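Local atomic coordinates of 3-oxo-glucose-6-phosphate:glutamate aminotransferase (Bacillus subtilis subsp. subtilis, PDB entry 4K2M), a protein that catalyses the reversible pyridoxal phosphate-dependent transamination of 3-dehydro-glucose 6-phosphate with glutamate to kanosamine 6-phosphate, a step in antibiotic biosynthesis. Residues A[223-228]-A[241-246]; A[144-149]-A[194-199]. All blocks are in the same frame, centred on the assembly; numbering follows the deposited sequence.

Contact 1: residues A[223-228]-A[241-246]. With O1G (3-deoxy-3-[(E)-({3-hydroxy-2-methyl-5-[(phosphonooxy)methyl]pyridin-4-yl}methylidene)amino]-6-O-phosphono-alpha-D-gluco pyranose), chain C.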
ATOM      1  N   GLU A 223      14.554  -9.495 -11.668  1.00 14.63           N
ATOM      2  CA  GLU A 223      14.462 -10.700 -10.857  1.00 15.92           C
ATOM      3  C   GLU A 223      13.485 -10.485  -9.715  1.00 18.18           C
ATOM      4  O   GLU A 223      13.442  -9.411  -9.109  1.00 16.40           O
ATOM      5  CB  GLU A 223      15.830 -11.118 -10.330  1.00 21.04           C
ATOM      6  CG  GLU A 223      16.445 -10.106  -9.401  1.00 17.75           C
ATOM      7  CD  GLU A 223      17.823 -10.490  -8.926  1.00 24.36           C
ATOM      8  OE1 GLU A 223      18.233 -11.660  -9.093  1.00 22.74           O
ATOM      9  OE2 GLU A 223      18.501  -9.604  -8.370  1.00 22.26           O
ATOM     10  N   ASP A 224      12.669 -11.502  -9.457  1.00 13.87           N
ATOM     11  CA  ASP A 224      11.724 -11.468  -8.353  1.00 13.73           C
ATOM     12  C   ASP A 224      12.468 -12.115  -7.206  1.00 12.26           C
ATOM     13  O   ASP A 224      12.558 -13.342  -7.121  1.00 12.02           O
ATOM     14  CB  ASP A 224      10.487 -12.292  -8.710  1.00 15.45           C
ATOM     15  CG  ASP A 224       9.482 -12.360  -7.589  1.00 17.59           C
ATOM     16  OD1 ASP A 224       9.827 -12.056  -6.428  1.00 17.51           O
ATOM     17  OD2 ASP A 224       8.338 -12.750  -7.873  1.00 15.21           O
ATOM     18  N   ALA A 225      13.014 -11.290  -6.322  1.00 13.94           N
ATOM     19  CA  ALA A 225      13.738 -11.791  -5.167  1.00 14.83           C
ATOM     20  C   ALA A 225      12.891 -11.528  -3.934  1.00 14.90           C
ATOM     21  O   ALA A 225      13.416 -11.341  -2.825  1.00 14.10           O
ATOM     22  CB  ALA A 225      15.089 -11.094  -5.049  1.00 14.38           C
ATOM     23  N   CYS A 226      11.571 -11.495  -4.118  1.00 12.30           N
ATOM     24  CA  CYS A 226      10.701 -11.180  -2.987  1.00 13.86           C
ATOM     25  C   CYS A 226      10.851 -12.139  -1.800  1.00 15.14           C
ATOM     26  O   CYS A 226      10.623 -11.744  -0.644  1.00 16.44           O
ATOM     27  CB  CYS A 226       9.244 -11.041  -3.436  1.00 15.36           C
ATOM     28  SG  CYS A 226       8.998  -9.553  -4.449  1.00 17.36           S
ATOM     29  N   GLN A 227      11.293 -13.372  -2.070  1.00 13.44           N
ATOM     30  CA  GLN A 227      11.529 -14.346  -0.993  1.00 13.57           C
ATOM     31  C   GLN A 227      13.018 -14.560  -0.708  1.00 15.90           C
ATOM     32  O   GLN A 227      13.379 -15.462   0.037  1.00 17.55           O
ATOM     33  CB  GLN A 227      10.915 -15.700  -1.362  1.00 12.55           C
ATOM     34  CG  GLN A 227       9.386 -15.692  -1.366  1.00 13.81           C
ATOM     35  CD  GLN A 227       8.795 -17.041  -1.755  1.00 16.03           C
ATOM     36  OE1 GLN A 227       9.514 -18.034  -1.874  1.00 15.55           O
ATOM     37  NE2 GLN A 227       7.482 -17.077  -1.961  1.00 20.71           N
ATOM     38  N   GLY A 228      13.875 -13.741  -1.310  1.00 11.04           N
ATOM     39  CA  GLY A 228      15.304 -14.024  -1.312  1.00 13.42           C
ATOM     40  C   GLY A 228      16.235 -13.031  -0.621  1.00 14.30           C
ATOM     41  O   GLY A 228      17.452 -13.080  -0.853  1.00 13.47           O
ATOM     42  N   THR A 241      16.248  -5.553  -9.356  1.00 13.62           N
ATOM     43  CA  THR A 241      15.957  -6.549  -8.327  1.00 10.34           C
ATOM     44  C   THR A 241      14.714  -6.098  -7.554  1.00 12.30           C
ATOM     45  O   THR A 241      14.609  -4.933  -7.174  1.00 14.54           O
ATOM     46  CB  THR A 241      17.144  -6.640  -7.342  1.00 12.90           C
ATOM     47  OG1 THR A 241      18.313  -7.110  -8.041  1.00 19.68           O
ATOM     48  CG2 THR A 241      16.836  -7.583  -6.172  1.00 17.71           C
ATOM     49  N   THR A 242      13.774  -7.001  -7.296  1.00 11.01           N
ATOM     50  CA  THR A 242      12.619  -6.611  -6.492  1.00 10.97           C
ATOM     51  C   THR A 242      12.586  -7.382  -5.180  1.00 11.83           C
ATOM     52  O   THR A 242      12.937  -8.559  -5.132  1.00 15.46           O
ATOM     53  CB  THR A 242      11.310  -6.828  -7.243  1.00 14.50           C
ATOM     54  OG1 THR A 242      11.165  -8.227  -7.527  1.00 16.66           O
ATOM     55  CG2 THR A 242      11.328  -6.054  -8.546  1.00 12.44           C
ATOM     56  N   LEU A 243      12.135  -6.706  -4.127  1.00 11.76           N
ATOM     57  CA  LEU A 243      12.020  -7.305  -2.809  1.00 11.59           C
ATOM     58  C   LEU A 243      10.607  -7.121  -2.297  1.00  9.59           C
ATOM     59  O   LEU A 243       9.919  -6.191  -2.707  1.00 11.68           O
ATOM     60  CB  LEU A 243      12.976  -6.625  -1.826  1.00 13.58           C
ATOM     61  CG  LEU A 243      14.467  -6.847  -2.110  1.00 21.27           C
ATOM     62  CD1 LEU A 243      15.325  -5.998  -1.184  1.00 20.04           C
ATOM     63  CD2 LEU A 243      14.830  -8.320  -1.939  1.00 25.53           C
ATOM     64  N   SER A 244      10.190  -8.010  -1.393  1.00 12.39           N
ATOM     65  CA  SER A 244       8.963  -7.827  -0.613  1.00 13.91           C
ATOM     66  C   SER A 244       9.334  -7.732   0.847  1.00 12.59           C
ATOM     67  O   SER A 244      10.239  -8.451   1.304  1.00 12.81           O
ATOM     68  CB  SER A 244       8.022  -9.020  -0.756  1.00 13.79           C
ATOM     69  OG  SER A 244       6.942  -8.893   0.162  1.00 13.42           O
ATOM     70  N   PHE A 245       8.644  -6.858   1.579  1.00 12.06           N
ATOM     71  CA  PHE A 245       8.797  -6.766   3.036  1.00 12.51           C
ATOM     72  C   PHE A 245       7.474  -7.088   3.689  1.00 13.10           C
ATOM     73  O   PHE A 245       7.150  -6.600   4.768  1.00 13.63           O
ATOM     74  CB  PHE A 245       9.278  -5.371   3.464  1.00 12.92           C
ATOM     75  CG  PHE A 245      10.518  -4.930   2.748  1.00 15.33           C
ATOM     76  CD1 PHE A 245      11.650  -5.739   2.731  1.00 12.22           C
ATOM     77  CD2 PHE A 245      10.535  -3.734   2.050  1.00 16.55           C
ATOM     78  CE1 PHE A 245      12.795  -5.335   2.046  1.00 16.02           C
ATOM     79  CE2 PHE A 245      11.671  -3.322   1.369  1.00 14.85           C
ATOM     80  CZ  PHE A 245      12.803  -4.119   1.366  1.00 16.31           C
ATOM     81  N   ASN A 246       6.692  -7.923   3.019  1.00 10.48           N
ATOM     82  CA  ASN A 246       5.483  -8.462   3.638  1.00 14.13           C
ATOM     83  C   ASN A 246       5.876  -9.142   4.971  1.00 13.53           C
ATOM     84  O   ASN A 246       6.989  -9.672   5.120  1.00 14.77           O
ATOM     85  CB  ASN A 246       4.812  -9.419   2.635  1.00 17.85           C
ATOM     86  CG  ASN A 246       3.901 -10.427   3.288  1.00 25.21           C
ATOM     87  OD1 ASN A 246       4.364 -11.463   3.776  0.84 18.49           O
ATOM     88  ND2 ASN A 246       2.590 -10.155   3.269  0.91 19.04           N
TER
HETATM   89  P   O1G C 501       4.013  -8.749  -1.932  1.00 18.25           P
HETATM   90  C3A O1G C 501       6.259 -13.863  -3.530  1.00 19.79           C
HETATM   91  O3  O1G C 501       6.272 -14.898  -2.656  1.00 26.82           O
HETATM   92  C1  O1G C 501       1.867 -15.727   0.685  1.00 25.70           C
HETATM   93  N1' O1G C 501       6.959 -12.824  -5.536  1.00 19.07           N
HETATM   94  C2  O1G C 501       2.953 -15.435  -0.354  1.00 29.37           C
HETATM   95  O2  O1G C 501       3.953 -16.480  -0.108  1.00 22.60           O
HETATM   96  C9A O1G C 501       7.008 -13.882  -4.711  1.00 15.95           C
HETATM   97  C2A O1G C 501       7.896 -15.050  -5.104  1.00 19.04           C
HETATM   98  C3  O1G C 501       3.564 -14.029  -0.230  1.00 25.51           C
HETATM   99  N3' O1G C 501       4.361 -13.864  -1.459  1.00 26.32           N
HETATM  100  O1  O1G C 501       2.417 -15.879   2.003  1.00 31.21           O
HETATM  101  C4  O1G C 501       2.487 -12.940  -0.053  1.00 24.51           C
HETATM  102  O4  O1G C 501       3.260 -11.859   0.505  1.00 24.61           O
HETATM  103  C4A O1G C 501       5.473 -12.769  -3.214  1.00 17.86           C
HETATM  104  C4B O1G C 501       4.652 -12.735  -1.986  1.00 20.65           C
HETATM  105  C5  O1G C 501       1.535 -13.387   1.055  1.00 21.20           C
HETATM  106  O5  O1G C 501       0.927 -14.646   0.745  1.00 27.10           O
HETATM  107  C5A O1G C 501       5.437 -11.688  -4.090  1.00 19.33           C
HETATM  108  C5T O1G C 501       4.621 -10.397  -3.914  1.00 17.29           C
HETATM  109  C6  O1G C 501       0.319 -12.516   1.200  1.00 24.29           C
HETATM  110  C6A O1G C 501       6.190 -11.749  -5.253  1.00 20.63           C
HETATM  111  OP1 O1G C 501       3.278  -7.997  -3.021  1.00 15.72           O
HETATM  112  OP2 O1G C 501       4.893  -7.870  -1.107  1.00 15.08           O
HETATM  113  OP3 O1G C 501       3.069  -9.684  -1.142  1.00 18.05           O
HETATM  114  OP4 O1G C 501       5.080  -9.704  -2.730  1.00 19.04           O
HETATM  115  O6  O1G C 501      -0.430 -12.732   2.335  1.00 25.48           O
HETATM  116  P'  O1G C 501      -1.197 -11.516   3.057  1.00 24.17           P
HETATM  117  OP6 O1G C 501      -0.113 -10.561   3.508  1.00 21.28           O
HETATM  118  OP7 O1G C 501      -2.173 -10.909   2.075  1.00 23.94           O
HETATM  119  OP8 O1G C 501      -1.892 -12.229   4.220  1.00 22.75           O

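Contact 2: residues A[144-149]-A[194-199]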
ATOM      1  N   ASP A 144       4.395  -7.027 -24.905  1.00 15.98           N
ATOM      2  CA  ASP A 144       5.763  -7.489 -24.719  1.00 14.97           C
ATOM      3  C   ASP A 144       5.742  -8.786 -23.927  1.00 17.32           C
ATOM      4  O   ASP A 144       5.019  -8.901 -22.934  1.00 18.36           O
ATOM      5  CB  ASP A 144       6.573  -6.481 -23.901  1.00 16.95           C
ATOM      6  CG  ASP A 144       7.039  -5.290 -24.709  1.00 24.35           C
ATOM      7  OD1 ASP A 144       6.882  -5.288 -25.948  1.00 19.45           O
ATOM      8  OD2 ASP A 144       7.587  -4.351 -24.086  1.00 19.60           O
ATOM      9  N   GLU A 145       6.555  -9.742 -24.348  1.00 15.04           N
ATOM     10  CA  GLU A 145       6.582 -11.036 -23.690  1.00 14.23           C
ATOM     11  C   GLU A 145       7.616 -11.072 -22.563  1.00 13.56           C
ATOM     12  O   GLU A 145       8.706 -10.493 -22.653  1.00 15.88           O
ATOM     13  CB  GLU A 145       6.816 -12.161 -24.703  1.00 17.46           C
ATOM     14  CG  GLU A 145       5.564 -12.479 -25.533  1.00 16.24           C
ATOM     15  CD  GLU A 145       5.809 -13.481 -26.648  1.00 21.53           C
ATOM     16  OE1 GLU A 145       6.948 -13.985 -26.792  1.00 21.88           O
ATOM     17  OE2 GLU A 145       4.839 -13.758 -27.389  1.00 21.48           O
ATOM     18  N   VAL A 146       7.254 -11.766 -21.492  1.00 13.09           N
ATOM     19  CA  VAL A 146       8.106 -11.867 -20.313  1.00 12.88           C
ATOM     20  C   VAL A 146       8.246 -13.335 -19.977  1.00  9.49           C
ATOM     21  O   VAL A 146       7.263 -13.972 -19.594  1.00 13.92           O
ATOM     22  CB  VAL A 146       7.438 -11.163 -19.104  1.00 13.88           C
ATOM     23  CG1 VAL A 146       8.327 -11.307 -17.840  1.00 13.46           C
ATOM     24  CG2 VAL A 146       7.176  -9.693 -19.413  1.00 15.59           C
ATOM     25  N   ILE A 147       9.446 -13.885 -20.148  1.00  9.70           N
ATOM     26  CA  ILE A 147       9.676 -15.292 -19.868  1.00 10.34           C
ATOM     27  C   ILE A 147       9.804 -15.496 -18.355  1.00 13.32           C
ATOM     28  O   ILE A 147      10.565 -14.789 -17.683  1.00 15.91           O
ATOM     29  CB  ILE A 147      10.938 -15.790 -20.587  1.00 10.39           C
ATOM     30  CG1 ILE A 147      10.701 -15.783 -22.110  1.00 14.10           C
ATOM     31  CG2 ILE A 147      11.301 -17.192 -20.109  1.00 13.64           C
ATOM     32  CD1 ILE A 147      11.970 -16.160 -22.916  1.00 15.59           C
ATOM     33  N   MET A 148       9.062 -16.457 -17.810  1.00 12.23           N
ATOM     34  CA  MET A 148       8.996 -16.616 -16.354  1.00 11.65           C
ATOM     35  C   MET A 148       8.552 -18.030 -16.021  1.00 13.11           C
ATOM     36  O   MET A 148       8.020 -18.740 -16.904  1.00 13.64           O
ATOM     37  CB  MET A 148       8.016 -15.583 -15.746  1.00 11.00           C
ATOM     38  CG  MET A 148       6.616 -15.636 -16.314  1.00 10.19           C
ATOM     39  SD  MET A 148       5.525 -14.412 -15.550  1.00 16.77           S
ATOM     40  CE  MET A 148       5.332 -15.081 -13.909  1.00 20.53           C
ATOM     41  N   PRO A 149       8.741 -18.448 -14.757  1.00 11.62           N
ATOM     42  CA  PRO A 149       8.215 -19.759 -14.349  1.00 12.05           C
ATOM     43  C   PRO A 149       6.729 -19.704 -14.009  1.00 13.69           C
ATOM     44  O   PRO A 149       6.166 -18.626 -13.759  1.00 13.00           O
ATOM     45  CB  PRO A 149       9.034 -20.082 -13.096  1.00 10.55           C
ATOM     46  CG  PRO A 149       9.285 -18.727 -12.483  1.00 12.12           C
ATOM     47  CD  PRO A 149       9.497 -17.793 -13.661  1.00 10.61           C
ATOM     48  N   PHE A 194      11.759  -9.435 -21.866  1.00 16.23           N
ATOM     49  CA  PHE A 194      12.190  -9.629 -20.474  1.00 12.57           C
ATOM     50  C   PHE A 194      12.346 -11.085 -20.080  1.00 13.49           C
ATOM     51  O   PHE A 194      11.618 -11.943 -20.573  1.00 13.06           O
ATOM     52  CB  PHE A 194      11.141  -9.044 -19.522  1.00 12.11           C
ATOM     53  CG  PHE A 194      10.918  -7.579 -19.708  1.00 15.67           C
ATOM     54  CD1 PHE A 194      11.715  -6.662 -19.042  1.00 22.30           C
ATOM     55  CD2 PHE A 194       9.919  -7.118 -20.547  1.00 17.18           C
ATOM     56  CE1 PHE A 194      11.517  -5.300 -19.221  1.00 24.09           C
ATOM     57  CE2 PHE A 194       9.714  -5.756 -20.725  1.00 21.19           C
ATOM     58  CZ  PHE A 194      10.512  -4.849 -20.061  1.00 27.26           C
ATOM     59  N   ILE A 195      13.271 -11.346 -19.161  1.00 13.26           N
ATOM     60  CA  ILE A 195      13.283 -12.593 -18.407  1.00 11.38           C
ATOM     61  C   ILE A 195      13.031 -12.228 -16.947  1.00 14.10           C
ATOM     62  O   ILE A 195      13.673 -11.315 -16.421  1.00 12.64           O
ATOM     63  CB  ILE A 195      14.635 -13.305 -18.476  1.00 11.63           C
ATOM     64  CG1 ILE A 195      15.081 -13.487 -19.931  1.00 14.01           C
ATOM     65  CG2 ILE A 195      14.527 -14.660 -17.826  1.00 13.46           C
ATOM     66  CD1 ILE A 195      16.447 -14.200 -20.056  1.00 14.50           C
ATOM     67  N   LEU A 196      12.118 -12.947 -16.297  1.00 11.82           N
ATOM     68  CA  LEU A 196      11.736 -12.661 -14.899  1.00  9.58           C
ATOM     69  C   LEU A 196      11.936 -13.928 -14.078  1.00 12.65           C
ATOM     70  O   LEU A 196      10.989 -14.663 -13.803  1.00 12.46           O
ATOM     71  CB  LEU A 196      10.267 -12.210 -14.852  1.00 10.85           C
ATOM     72  CG  LEU A 196       9.745 -11.334 -13.710  1.00 22.57           C
ATOM     73  CD1 LEU A 196       8.233 -11.150 -13.839  1.00 14.60           C
ATOM     74  CD2 LEU A 196      10.101 -11.877 -12.350  1.00 21.56           C
ATOM     75  N   PRO A 197      13.181 -14.197 -13.683  1.00 12.52           N
ATOM     76  CA  PRO A 197      13.447 -15.344 -12.812  1.00 13.40           C
ATOM     77  C   PRO A 197      12.920 -15.076 -11.415  1.00 12.83           C
ATOM     78  O   PRO A 197      12.909 -13.928 -10.954  1.00 12.89           O
ATOM     79  CB  PRO A 197      14.983 -15.420 -12.776  1.00 15.23           C
ATOM     80  CG  PRO A 197      15.447 -14.025 -13.096  1.00 18.21           C
ATOM     81  CD  PRO A 197      14.406 -13.433 -14.007  1.00 13.19           C
ATOM     82  N   VAL A 198      12.494 -16.134 -10.737  1.00 10.84           N
ATOM     83  CA  VAL A 198      12.045 -16.028  -9.360  1.00 12.85           C
ATOM     84  C   VAL A 198      12.962 -16.839  -8.455  1.00 12.40           C
ATOM     85  O   VAL A 198      13.244 -18.009  -8.730  1.00 11.25           O
ATOM     86  CB  VAL A 198      10.625 -16.565  -9.214  1.00 10.30           C
ATOM     87  CG1 VAL A 198      10.150 -16.432  -7.752  1.00 11.01           C
ATOM     88  CG2 VAL A 198       9.678 -15.831 -10.155  1.00 12.63           C
ATOM     89  N   HIS A 199      13.426 -16.235  -7.371  1.00 12.73           N
ATOM     90  CA  HIS A 199      14.276 -16.984  -6.449  1.00 12.29           C
ATOM     91  C   HIS A 199      13.366 -17.693  -5.466  1.00 14.31           C
ATOM     92  O   HIS A 199      13.215 -17.290  -4.314  1.00 13.12           O
ATOM     93  CB  HIS A 199      15.289 -16.067  -5.766  1.00 11.01           C
ATOM     94  CG  HIS A 199      16.104 -15.291  -6.755  1.00 11.51           C
ATOM     95  ND1 HIS A 199      16.537 -15.844  -7.934  1.00 15.33           N
ATOM     96  CD2 HIS A 199      16.504 -13.996  -6.764  1.00 18.94           C
ATOM     97  CE1 HIS A 199      17.181 -14.923  -8.639  1.00 17.00           C
ATOM     98  NE2 HIS A 199      17.171 -13.798  -7.956  1.00 17.10           N
TER

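Contact 1: residues A[223-228]-A[241-246]
Glu223 and Thr241 lie side by side on neighbouring parallel strands, their side chains pointing the same way. From CB, the Glu223 chain turns to CG between the backbone N and the carbonyl carbon (chi1 63°). CG rests 3.7 Å from Thr241 CA. The chain then runs extended to CD, near Thr241 OG1. At the tip, OE2 accepts a short hydrogen bond from Thr241 OG1 (2.5 Å) through its anti lone pair, and OE1 bonds to His199. This buried carboxylate is thus held at both oxygens. The backbone O of Glu223 accepts two bonds from Thr242, from N nearly along the C=O axis and from OG1 at 3.0 Å. Ala225 N returns a bond to Thr242 O.

Beyond the strands, both segments turn toward the cofactor. Asp224 OD2 lies 2.7 Å from the pyridine N1' of the external aldimine O1G, as expected of the aspartate in fold type I aminotransferases, and it is also hydrogen-bonded to Thr156 OG1. Asp224 OD1 accepts from Cys226 N in an Asx turn, which helps fix the carboxylate. Gln227 NE2 donates to O1G O3 (2.6 Å), and Ser244 OG donates to the phosphate oxygen OP2 (2.6 Å). Strand 240-244 sits between strands 220-224 and 258-262. Helix 127-137 packs on Thr242 and Asp224, while helix 103-116 packs on Leu243.

Contact 2: residues A[144-149]-A[194-199]
The Phe194 ring has Asp144 OD2 and Glu145 O at its edge, near its plane, while Val146 CG2 meets CD2 obliquely at 3.9 Å. Leu138 and Leu140 also touch this side chain. The two segments lie on neighbouring parallel strands in the large mixed sheet of the aspartate aminotransferase fold. Ile147 N donates to Phe194 O (2.9 Å), and Ile147 O accepts from Leu196 N (2.8 Å) in a nearly straight bond. Phe194 N adds a weak bond to Glu145 O.

Val146 and Phe194 point to one face of the sheet, Ile147 and Ile195 to the other. Val146 CG1, anti to the backbone N (chi1 178°), reaches Leu196 CB at 3.7 Å and also touches Phe194 CB. Helix 154-163 packs on Val146, Met148 and Leu196. Helix 207-217 packs on Ile195 and Pro197.

Past the paired residues the segments stay in touch through Pro149 and Val198. Val198 belongs to the pocket of the bound aldimine. Leu196 O is buried without a hydrogen-bonding partner in the model, and Pro149 CD lies 3.5 Å from it. Next to this, Pro149 CG meets Val198 CG2 at 3.7 Å.

How the contacts relate
Contact 2 closes along the chain before contact 1 opens. Their centres are 14 Å apart, and both belong to the seven-stranded mixed sheet of the aminotransferase domain. Strands 192-195 and 220-224 are neighbours there, so the four strands run in the order 145-148, 192-195, 220-224, 240-244, all parallel. The two contacts also touch directly. Asp224 N probably bonds to Pro197 O, and Asp224 CB packs on Leu196 CD2. Contact 1 lies near the centre of the chain and carries five residues of the cofactor pocket. Contact 2 is farther out and reaches the same bound aldimine through Val198. Contact 1 thus sits at the cofactor-binding middle of the sheet, contact 2 two strands nearer its 166-169 edge.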